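Local coordinates for protein salmonella typhimurium DB7155 bacteriophage DET7 tailspike (Bacteriophage, PDB 2V5I) that binds and hydrolyses the O-antigen of its Salmonella host, as the trimeric, beta-helical receptor-binding tailspike of the phage, at residues L61-K66 against S84-P89; T157-S162 against L179-H184; T269-N274 against G293-M298; V281-V286 against L328-L333; A355-L360 against F381-I386. All blocks are in the same frame, centred on the assembly; numbering follows the deposited sequence.

Contact 1 (L61-K66 against S84-P89)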
# COMPACT_ATOMS: atom_id res chain seq x y z
N LEU A 61 -14.91 35.80 5.61
CA LEU A 61 -14.90 35.71 7.07
C LEU A 61 -14.22 34.46 7.57
O LEU A 61 -14.24 33.42 6.90
CB LEU A 61 -16.34 35.77 7.64
CG LEU A 61 -17.15 37.03 7.34
CD1 LEU A 61 -18.47 37.01 8.10
CD2 LEU A 61 -16.33 38.29 7.66
N THR A 62 -13.63 34.57 8.74
CA THR A 62 -13.17 33.40 9.55
C THR A 62 -14.15 33.21 10.67
O THR A 62 -14.20 34.09 11.56
CB THR A 62 -11.79 33.68 10.07
OG1 THR A 62 -10.92 33.93 8.96
CG2 THR A 62 -11.21 32.52 10.84
N ILE A 63 -14.88 32.10 10.65
CA ILE A 63 -15.95 31.85 11.61
C ILE A 63 -15.38 30.85 12.55
O ILE A 63 -15.08 29.73 12.16
CB ILE A 63 -17.25 31.29 10.98
CG1 ILE A 63 -17.71 32.19 9.80
CG2 ILE A 63 -18.32 31.12 12.03
CD1 ILE A 63 -18.95 31.71 9.11
N ASN A 64 -15.21 31.26 13.81
CA ASN A 64 -14.70 30.41 14.85
C ASN A 64 -15.83 29.96 15.74
O ASN A 64 -16.42 30.77 16.46
CB ASN A 64 -13.63 31.17 15.65
CG ASN A 64 -12.45 31.55 14.80
OD1 ASN A 64 -12.08 32.74 14.68
ND2 ASN A 64 -11.88 30.58 14.17
N CYS A 65 -16.18 28.68 15.70
CA CYS A 65 -17.31 28.20 16.50
C CYS A 65 -16.82 27.64 17.83
O CYS A 65 -15.91 26.81 17.86
CB CYS A 65 -18.08 27.14 15.75
SG CYS A 65 -18.65 27.71 14.11
N LYS A 66 -17.43 28.10 18.93
CA LYS A 66 -17.19 27.57 20.28
C LYS A 66 -18.53 27.26 20.96
O LYS A 66 -18.67 27.34 22.18
CB LYS A 66 -16.35 28.57 21.11
CG LYS A 66 -14.94 28.78 20.51
CD LYS A 66 -13.98 29.55 21.39
CE LYS A 66 -12.58 29.62 20.78
NZ LYS A 66 -11.55 30.25 21.72
N SER A 84 -13.29 31.94 2.67
CA SER A 84 -13.83 31.92 4.02
C SER A 84 -13.50 30.56 4.69
O SER A 84 -13.44 29.55 4.02
CB SER A 84 -15.36 32.14 4.00
OG SER A 84 -15.70 33.46 3.56
N VAL A 85 -13.49 30.55 6.03
CA VAL A 85 -13.17 29.33 6.81
C VAL A 85 -14.18 29.23 7.92
O VAL A 85 -14.42 30.22 8.58
CB VAL A 85 -11.75 29.37 7.38
CG1 VAL A 85 -11.49 28.20 8.31
CG2 VAL A 85 -10.75 29.36 6.23
N ILE A 86 -14.70 28.04 8.15
CA ILE A 86 -15.59 27.76 9.29
C ILE A 86 -14.91 26.73 10.17
O ILE A 86 -14.75 25.58 9.76
CB ILE A 86 -16.99 27.23 8.80
CG1 ILE A 86 -17.58 28.21 7.76
CG2 ILE A 86 -17.92 27.11 9.97
CD1 ILE A 86 -18.92 27.71 7.13
N ASN A 87 -14.45 27.16 11.35
CA ASN A 87 -13.73 26.28 12.29
C ASN A 87 -14.65 25.71 13.33
O ASN A 87 -15.35 26.43 14.06
CB ASN A 87 -12.63 27.09 13.01
CG ASN A 87 -11.52 27.52 12.08
OD1 ASN A 87 -11.21 28.74 11.91
ND2 ASN A 87 -10.92 26.56 11.46
N GLN A 88 -14.63 24.38 13.47
CA GLN A 88 -15.31 23.66 14.54
C GLN A 88 -16.83 23.86 14.64
O GLN A 88 -17.39 23.91 15.74
CB GLN A 88 -14.63 23.88 15.93
CG GLN A 88 -13.21 23.38 16.06
CD GLN A 88 -12.52 23.80 17.38
OE1 GLN A 88 -11.92 24.87 17.47
NE2 GLN A 88 -12.61 22.96 18.39
N PRO A 89 -17.53 23.93 13.48
CA PRO A 89 -18.97 24.03 13.57
C PRO A 89 -19.52 22.75 14.19
O PRO A 89 -18.92 21.66 14.10
CB PRO A 89 -19.42 24.20 12.13
CG PRO A 89 -18.38 23.48 11.35
CD PRO A 89 -17.09 23.76 12.10
O HOH W 1 -13.25 27.43 16.86

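Contact 2 (T157-S162 against L179-H184)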
# COMPACT_ATOMS: atom_id res chain seq x y z
N THR A 157 -29.02 20.68 9.07
CA THR A 157 -28.21 20.81 7.85
C THR A 157 -27.59 22.21 7.78
O THR A 157 -28.31 23.21 7.81
CB THR A 157 -29.03 20.56 6.58
OG1 THR A 157 -29.57 19.23 6.62
CG2 THR A 157 -28.13 20.72 5.31
N LEU A 158 -26.26 22.24 7.61
CA LEU A 158 -25.58 23.47 7.18
C LEU A 158 -25.51 23.47 5.66
O LEU A 158 -24.85 22.63 5.08
CB LEU A 158 -24.18 23.64 7.78
CG LEU A 158 -23.57 25.02 7.52
CD1 LEU A 158 -24.40 26.12 8.11
CD2 LEU A 158 -22.19 25.02 8.10
N ASP A 159 -26.20 24.42 5.02
CA ASP A 159 -26.41 24.45 3.55
C ASP A 159 -25.64 25.67 3.03
O ASP A 159 -26.09 26.80 3.17
CB ASP A 159 -27.94 24.50 3.27
CG ASP A 159 -28.30 24.50 1.81
OD1 ASP A 159 -27.45 24.86 0.96
OD2 ASP A 159 -29.48 24.11 1.51
N ILE A 160 -24.49 25.42 2.41
CA ILE A 160 -23.65 26.49 1.85
C ILE A 160 -23.90 26.56 0.35
O ILE A 160 -23.82 25.56 -0.35
CB ILE A 160 -22.18 26.22 2.19
CG1 ILE A 160 -22.00 26.35 3.72
CG2 ILE A 160 -21.29 27.20 1.43
CD1 ILE A 160 -20.68 26.04 4.17
N ARG A 161 -24.29 27.75 -0.14
CA ARG A 161 -24.81 27.89 -1.50
C ARG A 161 -23.92 28.75 -2.40
O ARG A 161 -23.47 29.82 -1.99
CB ARG A 161 -26.20 28.52 -1.44
CG ARG A 161 -27.14 27.57 -0.83
CD ARG A 161 -28.53 27.93 -0.98
NE ARG A 161 -29.32 26.91 -0.33
CZ ARG A 161 -30.65 26.95 -0.24
NH1 ARG A 161 -31.32 27.98 -0.78
NH2 ARG A 161 -31.30 25.97 0.40
N SER A 162 -23.59 28.22 -3.57
CA SER A 162 -22.82 28.94 -4.59
C SER A 162 -21.57 29.66 -4.10
O SER A 162 -21.35 30.85 -4.39
CB SER A 162 -23.75 29.91 -5.34
OG SER A 162 -24.82 29.21 -5.97
N LEU A 179 -23.99 20.34 3.57
CA LEU A 179 -24.44 20.28 2.19
C LEU A 179 -23.90 21.49 1.47
O LEU A 179 -24.07 22.60 1.95
CB LEU A 179 -25.97 20.31 2.16
CG LEU A 179 -26.64 20.52 0.81
CD1 LEU A 179 -26.24 19.45 -0.18
CD2 LEU A 179 -28.11 20.56 1.02
N PHE A 180 -23.19 21.27 0.36
CA PHE A 180 -22.70 22.34 -0.49
C PHE A 180 -23.49 22.27 -1.79
O PHE A 180 -23.38 21.27 -2.53
CB PHE A 180 -21.22 22.12 -0.77
CG PHE A 180 -20.33 22.37 0.42
CD1 PHE A 180 -20.15 21.38 1.38
CD2 PHE A 180 -19.66 23.55 0.54
CE1 PHE A 180 -19.34 21.64 2.50
CE2 PHE A 180 -18.83 23.79 1.58
CZ PHE A 180 -18.65 22.83 2.54
N ARG A 181 -24.20 23.35 -2.16
CA ARG A 181 -25.01 23.38 -3.36
C ARG A 181 -24.35 24.34 -4.35
O ARG A 181 -24.09 25.51 -4.01
CB ARG A 181 -26.40 23.94 -3.05
CG ARG A 181 -27.28 23.06 -2.23
CD ARG A 181 -28.61 23.75 -2.14
NE ARG A 181 -29.55 23.10 -1.23
CZ ARG A 181 -30.31 22.07 -1.59
NH1 ARG A 181 -30.17 21.53 -2.79
NH2 ARG A 181 -31.16 21.53 -0.71
N SER A 182 -24.02 23.85 -5.54
CA SER A 182 -23.42 24.62 -6.61
C SER A 182 -22.08 25.30 -6.21
O SER A 182 -21.79 26.44 -6.63
CB SER A 182 -24.38 25.69 -7.08
OG SER A 182 -25.52 25.06 -7.60
N CYS A 183 -21.28 24.58 -5.43
CA CYS A 183 -20.01 25.08 -4.95
C CYS A 183 -18.86 24.49 -5.76
O CYS A 183 -19.01 23.43 -6.34
CB CYS A 183 -19.78 24.79 -3.46
SG CYS A 183 -21.01 25.67 -2.43
N HIS A 184 -17.70 25.13 -5.64
CA HIS A 184 -16.46 24.70 -6.32
C HIS A 184 -15.23 24.99 -5.46
O HIS A 184 -15.21 25.98 -4.73
CB HIS A 184 -16.29 25.40 -7.66
CG HIS A 184 -17.37 25.11 -8.63
ND1 HIS A 184 -18.54 25.85 -8.68
CD2 HIS A 184 -17.47 24.17 -9.61
CE1 HIS A 184 -19.33 25.35 -9.62
NE2 HIS A 184 -18.69 24.35 -10.21
O HOH W 2 -31.35 22.34 2.14

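Contact 3 (T269-N274 against G293-M298)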
# COMPACT_ATOMS: atom_id res chain seq x y z
N THR A 269 -28.61 14.61 -15.14
CA THR A 269 -27.68 13.65 -14.59
C THR A 269 -27.15 14.09 -13.22
O THR A 269 -26.93 15.26 -12.98
CB THR A 269 -26.46 13.46 -15.55
OG1 THR A 269 -25.69 12.34 -15.11
CG2 THR A 269 -25.54 14.67 -15.62
N ALA A 270 -26.90 13.09 -12.36
CA ALA A 270 -26.28 13.26 -11.04
C ALA A 270 -24.92 12.54 -10.97
O ALA A 270 -24.30 12.45 -9.91
CB ALA A 270 -27.18 12.71 -9.96
N ARG A 271 -24.43 12.08 -12.13
CA ARG A 271 -23.28 11.26 -12.24
C ARG A 271 -21.96 12.06 -12.00
O ARG A 271 -21.99 13.28 -11.96
CB ARG A 271 -23.21 10.53 -13.58
CG ARG A 271 -24.41 9.59 -13.83
CD ARG A 271 -24.34 9.08 -15.24
NE ARG A 271 -25.37 8.11 -15.56
CZ ARG A 271 -26.62 8.42 -15.89
NH1 ARG A 271 -27.01 9.70 -15.98
NH2 ARG A 271 -27.49 7.44 -16.16
N ASN A 272 -20.84 11.33 -11.89
CA ASN A 272 -19.58 11.95 -11.50
C ASN A 272 -18.45 11.31 -12.32
O ASN A 272 -18.50 10.12 -12.63
CB ASN A 272 -19.30 11.71 -10.03
CG ASN A 272 -20.41 12.24 -9.18
OD1 ASN A 272 -20.42 13.40 -8.83
ND2 ASN A 272 -21.39 11.36 -8.89
N TYR A 273 -17.37 12.07 -12.51
CA TYR A 273 -16.23 11.63 -13.30
C TYR A 273 -14.92 12.13 -12.65
O TYR A 273 -14.93 13.20 -12.08
CB TYR A 273 -16.30 12.24 -14.68
CG TYR A 273 -17.42 11.72 -15.59
CD1 TYR A 273 -18.67 12.28 -15.52
CD2 TYR A 273 -17.17 10.72 -16.48
CE1 TYR A 273 -19.73 11.80 -16.37
CE2 TYR A 273 -18.16 10.23 -17.30
CZ TYR A 273 -19.43 10.82 -17.25
OH TYR A 273 -20.41 10.30 -18.06
N ASN A 274 -13.86 11.32 -12.75
CA ASN A 274 -12.50 11.82 -12.48
C ASN A 274 -12.35 12.32 -11.06
O ASN A 274 -11.69 13.35 -10.83
CB ASN A 274 -12.18 12.96 -13.47
CG ASN A 274 -12.08 12.49 -14.91
OD1 ASN A 274 -11.34 11.54 -15.26
ND2 ASN A 274 -12.78 13.24 -15.81
N GLY A 293 -20.25 3.39 -8.83
CA GLY A 293 -20.88 3.25 -10.11
C GLY A 293 -21.51 4.53 -10.62
O GLY A 293 -21.75 5.44 -9.86
N SER A 294 -21.86 4.56 -11.90
CA SER A 294 -22.46 5.72 -12.52
C SER A 294 -23.91 5.47 -12.98
O SER A 294 -24.71 6.40 -13.03
CB SER A 294 -21.65 6.06 -13.76
OG SER A 294 -20.34 6.52 -13.43
N ASP A 295 -24.20 4.25 -13.41
CA ASP A 295 -25.49 3.91 -13.93
C ASP A 295 -26.30 3.04 -12.97
O ASP A 295 -25.76 2.06 -12.44
CB ASP A 295 -25.36 3.25 -15.34
CG ASP A 295 -24.93 4.18 -16.43
OD1 ASP A 295 -25.43 5.34 -16.54
OD2 ASP A 295 -24.02 3.77 -17.23
N PRO A 296 -27.58 3.35 -12.77
CA PRO A 296 -28.36 2.57 -11.79
C PRO A 296 -28.77 1.20 -12.28
O PRO A 296 -29.07 1.01 -13.48
CB PRO A 296 -29.62 3.40 -11.59
CG PRO A 296 -29.77 4.15 -12.79
CD PRO A 296 -28.40 4.39 -13.41
N GLY A 297 -28.83 0.28 -11.33
CA GLY A 297 -29.17 -1.11 -11.64
C GLY A 297 -30.55 -1.25 -12.25
O GLY A 297 -30.71 -1.97 -13.23
N MET A 298 -31.55 -0.56 -11.71
CA MET A 298 -32.93 -0.74 -12.21
C MET A 298 -33.24 -0.11 -13.57
O MET A 298 -34.30 -0.38 -14.15
CB MET A 298 -33.97 -0.28 -11.16
CG MET A 298 -35.32 -1.13 -11.13
SD MET A 298 -35.10 -2.80 -10.48
CE MET A 298 -35.67 -2.78 -8.79
O HOH W 3 -21.48 8.77 -10.61
O HOH W 4 -19.94 8.82 -14.55

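Contact 4 (V281-V286 against L328-L333)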
# COMPACT_ATOMS: atom_id res chain seq x y z
N VAL A 281 -11.23 4.64 4.41
CA VAL A 281 -11.63 3.42 5.12
C VAL A 281 -13.12 3.45 5.35
O VAL A 281 -13.65 4.47 5.81
CB VAL A 281 -10.94 3.36 6.50
CG1 VAL A 281 -11.37 2.10 7.20
CG2 VAL A 281 -9.40 3.38 6.34
N ALA A 282 -13.83 2.36 4.95
CA ALA A 282 -15.27 2.22 5.27
C ALA A 282 -15.43 1.02 6.17
O ALA A 282 -15.00 -0.08 5.82
CB ALA A 282 -16.14 2.09 4.03
N LEU A 283 -16.10 1.20 7.33
CA LEU A 283 -16.28 0.16 8.34
C LEU A 283 -17.79 -0.02 8.59
O LEU A 283 -18.53 0.97 8.83
CB LEU A 283 -15.60 0.58 9.65
CG LEU A 283 -14.09 0.80 9.61
CD1 LEU A 283 -13.69 1.20 11.00
CD2 LEU A 283 -13.38 -0.37 9.15
N SER A 284 -18.27 -1.27 8.51
CA SER A 284 -19.64 -1.66 8.82
C SER A 284 -20.75 -0.84 8.14
O SER A 284 -21.73 -0.53 8.81
CB SER A 284 -19.83 -1.62 10.32
OG SER A 284 -18.89 -2.52 10.95
N PRO A 285 -20.63 -0.50 6.84
CA PRO A 285 -21.81 0.13 6.18
C PRO A 285 -22.92 -0.90 5.94
O PRO A 285 -22.65 -2.07 5.73
CB PRO A 285 -21.26 0.60 4.84
CG PRO A 285 -20.25 -0.42 4.56
CD PRO A 285 -19.55 -0.70 5.87
N VAL A 286 -24.14 -0.42 6.03
CA VAL A 286 -25.33 -1.25 5.75
C VAL A 286 -25.38 -1.69 4.28
O VAL A 286 -25.78 -2.83 3.97
CB VAL A 286 -26.61 -0.57 6.25
CG1 VAL A 286 -27.84 -1.37 5.83
CG2 VAL A 286 -26.59 -0.35 7.73
N LEU A 328 -9.68 0.71 2.09
CA LEU A 328 -9.91 -0.44 2.99
C LEU A 328 -11.38 -0.49 3.36
O LEU A 328 -11.98 0.56 3.65
CB LEU A 328 -9.09 -0.31 4.27
CG LEU A 328 -9.35 -1.29 5.43
CD1 LEU A 328 -9.00 -2.68 5.05
CD2 LEU A 328 -8.60 -0.84 6.71
N VAL A 329 -11.98 -1.68 3.25
CA VAL A 329 -13.37 -1.88 3.68
C VAL A 329 -13.42 -3.11 4.59
O VAL A 329 -12.84 -4.14 4.26
CB VAL A 329 -14.33 -2.09 2.49
CG1 VAL A 329 -15.76 -2.32 2.97
CG2 VAL A 329 -14.28 -0.90 1.46
N MET A 330 -14.20 -3.00 5.68
CA MET A 330 -14.45 -4.18 6.53
C MET A 330 -15.88 -4.20 7.05
O MET A 330 -16.47 -3.15 7.33
CB MET A 330 -13.49 -4.15 7.72
CG MET A 330 -12.05 -4.25 7.34
SD MET A 330 -10.96 -4.36 8.79
CE MET A 330 -11.57 -5.88 9.50
N ASN A 331 -16.43 -5.41 7.09
CA ASN A 331 -17.74 -5.69 7.70
C ASN A 331 -18.94 -5.02 7.02
O ASN A 331 -19.94 -4.77 7.66
CB ASN A 331 -17.72 -5.41 9.20
CG ASN A 331 -18.84 -6.10 9.93
OD1 ASN A 331 -19.17 -7.28 9.61
ND2 ASN A 331 -19.39 -5.44 10.96
N SER A 332 -18.90 -4.83 5.72
CA SER A 332 -20.07 -4.32 4.98
C SER A 332 -21.16 -5.38 4.94
O SER A 332 -20.91 -6.56 4.92
CB SER A 332 -19.70 -3.88 3.55
OG SER A 332 -19.10 -4.96 2.85
N LEU A 333 -22.40 -4.94 5.03
CA LEU A 333 -23.54 -5.86 4.88
C LEU A 333 -23.95 -6.05 3.43
O LEU A 333 -24.52 -7.12 3.10
CB LEU A 333 -24.68 -5.41 5.79
CG LEU A 333 -25.88 -6.33 5.89
CD1 LEU A 333 -25.55 -7.68 6.46
CD2 LEU A 333 -26.97 -5.69 6.75

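Contact 5 (A355-L360 against F381-I386)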
# COMPACT_ATOMS: atom_id res chain seq x y z
N ALA A 355 -19.76 -9.13 5.47
CA ALA A 355 -20.90 -10.04 5.56
C ALA A 355 -21.50 -10.44 4.22
O ALA A 355 -21.96 -11.57 4.08
CB ALA A 355 -21.99 -9.43 6.44
N GLY A 356 -21.55 -9.53 3.25
CA GLY A 356 -21.88 -9.88 1.89
C GLY A 356 -20.67 -9.94 0.95
O GLY A 356 -19.54 -10.16 1.39
N ALA A 357 -20.92 -9.73 -0.34
CA ALA A 357 -19.88 -9.82 -1.35
C ALA A 357 -18.77 -8.82 -1.05
O ALA A 357 -19.01 -7.72 -0.53
CB ALA A 357 -20.46 -9.56 -2.68
N GLY A 358 -17.55 -9.14 -1.50
CA GLY A 358 -16.47 -8.21 -1.31
C GLY A 358 -16.33 -7.18 -2.40
O GLY A 358 -16.03 -6.02 -2.10
N MET A 359 -16.48 -7.60 -3.66
CA MET A 359 -16.42 -6.68 -4.78
C MET A 359 -17.46 -7.08 -5.82
O MET A 359 -17.60 -8.24 -6.14
CB MET A 359 -15.02 -6.64 -5.45
CG MET A 359 -14.91 -5.58 -6.55
SD MET A 359 -13.21 -5.31 -7.13
CE MET A 359 -13.10 -6.70 -8.28
N LEU A 360 -18.12 -6.07 -6.42
CA LEU A 360 -19.02 -6.29 -7.53
C LEU A 360 -18.69 -5.21 -8.53
O LEU A 360 -19.06 -4.04 -8.37
CB LEU A 360 -20.50 -6.23 -7.10
CG LEU A 360 -21.48 -6.92 -8.05
CD1 LEU A 360 -22.87 -6.84 -7.48
CD2 LEU A 360 -21.46 -6.35 -9.43
N PHE A 381 -24.90 -15.22 1.96
CA PHE A 381 -25.85 -14.79 0.94
C PHE A 381 -25.70 -15.63 -0.34
O PHE A 381 -24.65 -16.23 -0.58
CB PHE A 381 -25.64 -13.34 0.56
CG PHE A 381 -26.03 -12.35 1.63
CD1 PHE A 381 -27.31 -11.85 1.69
CD2 PHE A 381 -25.08 -11.82 2.47
CE1 PHE A 381 -27.65 -10.89 2.64
CE2 PHE A 381 -25.40 -10.87 3.43
CZ PHE A 381 -26.68 -10.41 3.52
N ASP A 382 -26.74 -15.69 -1.16
CA ASP A 382 -26.59 -16.32 -2.46
C ASP A 382 -25.86 -15.38 -3.43
O ASP A 382 -26.45 -14.76 -4.33
CB ASP A 382 -27.98 -16.72 -2.98
CG ASP A 382 -27.88 -17.65 -4.17
OD1 ASP A 382 -26.83 -18.31 -4.35
OD2 ASP A 382 -28.87 -17.72 -4.93
N SER A 383 -24.54 -15.26 -3.22
CA SER A 383 -23.72 -14.31 -3.97
C SER A 383 -22.30 -14.86 -4.07
O SER A 383 -21.86 -15.64 -3.24
CB SER A 383 -23.64 -12.96 -3.24
OG SER A 383 -22.83 -12.03 -3.95
N ASP A 384 -21.61 -14.48 -5.13
CA ASP A 384 -20.21 -14.75 -5.21
C ASP A 384 -19.43 -13.71 -4.42
O ASP A 384 -19.93 -12.60 -4.24
CB ASP A 384 -19.77 -14.73 -6.66
CG ASP A 384 -20.64 -15.66 -7.54
OD1 ASP A 384 -20.91 -16.79 -7.11
OD2 ASP A 384 -21.07 -15.22 -8.62
N GLN A 385 -18.21 -14.03 -4.01
CA GLN A 385 -17.41 -13.09 -3.20
C GLN A 385 -16.83 -11.97 -4.02
O GLN A 385 -16.75 -10.81 -3.54
CB GLN A 385 -16.34 -13.84 -2.45
CG GLN A 385 -16.90 -14.80 -1.36
CD GLN A 385 -15.93 -15.85 -0.90
OE1 GLN A 385 -14.74 -15.60 -0.68
NE2 GLN A 385 -16.43 -17.06 -0.72
N ILE A 386 -16.30 -12.30 -5.21
CA ILE A 386 -15.62 -11.37 -6.06
C ILE A 386 -16.28 -11.53 -7.44
O ILE A 386 -16.20 -12.60 -8.03
CB ILE A 386 -14.11 -11.71 -6.13
CG1 ILE A 386 -13.44 -11.64 -4.74
CG2 ILE A 386 -13.40 -10.86 -7.14
CD1 ILE A 386 -12.12 -12.47 -4.66

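Contact 1 (L61-K66 against S84-P89)
Thr62, Ile63 and Asn64 pair in parallel register with Val85, Ile86 and Asn87, a backbone ladder between successive rungs of the beta-helix. The short strands run 9° apart, and their axes approach to 4.8 Å. Ile63 occupies the middle of the ladder: its N donates to Val85 O at 2.8 Å and its O accepts from Asn87 N. The bonds from Val85 N to Leu61 O and from Cys65 N to Asn87 O continue the alternation, while Leu61 N reaches Ser84 OG at 3.2 Å, a hydroxyl also bonded to Gly81 O.

On one face the two isoleucines lie side by side, both with CG1 anti to the carbonyl carbon (chi1 -52° and -53°), and CD1 of Ile63 rests 4.0 Å from CG1 of Ile86. Cys65 continues this apolar row, its SG 4.1 Å from Pro89 CB. On the other face the amides of Asn64 and Asn87 lie nearly coplanar; Asn64 ND2 comes within 3.0 Å of Asn87 OD1, but at an angle too poor for a hydrogen bond. A water donates to both Cys65 O and Gln88 OE1.

Gln88 NE2 is bonded to Gly83 O of the second subunit, and Lys66 NZ forms a salt bridge with that subunit's Asp38. The chemistry divides by face: aliphatic groups fill the coil's interior, while both asparagines, Thr62 and Val85 form a mixed face turned toward neighbouring subunits.

Contact 2 (T157-S162 against L179-H184)
Asp159 reaches diagonally to Arg181 across two parallel rungs of the beta-helix, strands 157-161 and 179-181, whose short axes cross at 22°. The backbone ladder is regular: Ile160 N donates to Leu179 O, Ile160 O accepts from Arg181 N, and Ser162 N closes the C-terminal end on Arg181 O at 2.8 Å.

The outward face carries a salt-bridge network. Asp159 has CG anti to the backbone N (chi1 -179°), and its OD2 receives Arg181 NE at 2.9 Å from the syn side, somewhat out of the carboxylate plane. Arg161 grips the same carboxylate side-on, with NH2 on OD2 at 2.8 Å and NE on OD1 at 3.1 Å, both from well above the plane. The two arginines reach OD2 from opposite faces, and their guanidinium planes stand 88° apart. Arg161 NH2 and Arg181 NE are only 3.7 Å from each other, a repulsion the shared carboxylate would be expected to offset. Leu179 CD2 lies over one face of the Arg181 guanidinium, toward its rim, and a water links Arg181 NH2 to Asp159 OD2. Arg181 NH1 carries the network on to Glu205 of the following rung.

Inward, Ile160 and Phe180 lie side by side, with CD1 of the isoleucine 3.9 Å from CE2 of the ring. Phe180 in turn stacks on Phe204 of the next coil. In-register parallel strands stacked coil on coil around an interior column of apolar side chains are typical of a parallel beta-helix.

Contact 3 (T269-N274 against G293-M298)
Arg271 and Asp295 make the firm part of a meeting between two loops that otherwise touch lightly. The arginine grips side-on, but both nitrogens converge on one oxygen: NE lies 2.9 Å and NH2 3.0 Å from Asp295 OD1. Because both N-H groups aim at that single atom, neither bond is straight; the guanidinium and carboxylate planes stand 67° apart. The arginine chain runs extended from CG to NE, and its last torsion (chi4 81°) then swings CZ aside. Thr269 OG1 fixes the far end, accepting from Arg271 NH1 at 3.1 Å and also from Arg271 N, the latter closing an ST turn. Asp295 OD2 is held separately, by Arg304 and by the backbone N of His316.

The looser side is mediated by water. One molecule donates to Asn272 O at 2.7 Å and is hydrogen-bonded to Ser294 OG, which also has Asn320 as a partner; this water sits 3.3 Å above the centre of the Tyr273 ring. Beyond Asp295 the chain drifts outward, with Pro296 CD brushing Arg271 NH2.

In the fold, the loop between strands 268-269 and 276-278 is thereby joined to the long one between strands 290-291 and 323-330, while Asp340 on strand 335-342 holds the backbone nitrogens of Ser294 and Asp295.

Contact 4 (V281-V286 against L328-L333)
Ser284 and Asn331 meet where two parallel rungs turn the same corner. Asn331 ND2 donates to Ser284 OG at 3.0 Å, the oxygen lying slightly tilted from the amide plane. Both residues have positive phi (51° and 65°), so the two chains bend alike and stay paired through the turn. Ser284 N bonds to Met330 O before the corner, and Leu333 N finds Pro285 O at 3.0 Å beyond it. Here Pro285 CG packs 3.6 Å from Ser332 CB.

Upstream, strands 281-283 and 328-330 run 4° from parallel, their ladder built from Ala282 N to Leu328 O and Met330 N to Ala282 O. On one face Val281 CG1 lies 4.1 Å from Leu328 CD2, and Leu283 CD2 lies 4.0 Å from Met330 CB; each pair is side by side, pointing the same way. Ala282 and Val329 occupy the other face.

In the next shell, Tyr378 OH binds Asn331 OD1, which helps fix the rotation of the amide, and Trp109 NE1 donates to Asn331 O. Leu323 of the second subunit packs on Leu328 and Met330. Coils that stack strand upon strand and corner upon corner in this way are typical of the parallel beta-helix.

Contact 5 (A355-L360 against F381-I386)
Gly358 and Met359 share Gln385 O at a corner of the parallel beta-helix, where two coils change direction together. Gly358 N donates to Gln385 O at 2.8 Å. Met359 N donates to the same Gln385 O at 3.2 Å, which leaves one carbonyl gripped by two consecutive amides. The second bond is the straighter, 162° at the hydrogen against 144°. Gly358 and Gln385 both have compact, helix-like backbone torsions, and this matched kink keeps the coils in step. Met359 then pairs with Ile386 in parallel beyond the corner, and its ladder passes on to Ile387.

Before the corner the chains approach mainly through small groups. Ala357 CB fits against segment 381-386, 3.5 Å from Asp384 O and 3.7 Å from Ser383 OG; that OG, anti to the serine's backbone N (chi1 179°), is the side-chain atom that meets the alanine methyl. Further back, the Phe381 ring presents its edge to Ala355 O, which lies near the ring plane 3.5 Å from CD2. Gly356 CA approaches the same ring atom obliquely, at 3.8 Å.

Segment 381-386 is pinned from the following coil by Leu410 N, which binds Asp384 OD1, and by Gln405, which takes Gln385 NE2. Past the corner, the last touch is apolar, Met359 CE lying 4.3 Å from Ile386 CG2.

In the fold
From the N terminus, contact 1 closes a loop of 17 residues and contact 2 one of 16, each about a single turn of the coil. The two lie on different walls yet meet in the interior, where CD1 of Ile86 and CD1 of Ile160 pack together. Contact 3 closes 18 residues and crosses contact 4 along the chain: the 41 residues spanned by contact 4 include segment 293-298 of contact 3. Contact 5, closing 20, follows in series; it shares a wall of parallel strands with contact 2 and touches contact 4, with Leu333 against Ala355 and Phe381. Contacts 1 and 4 also border the second subunit, tying coil stacking to trimer assembly.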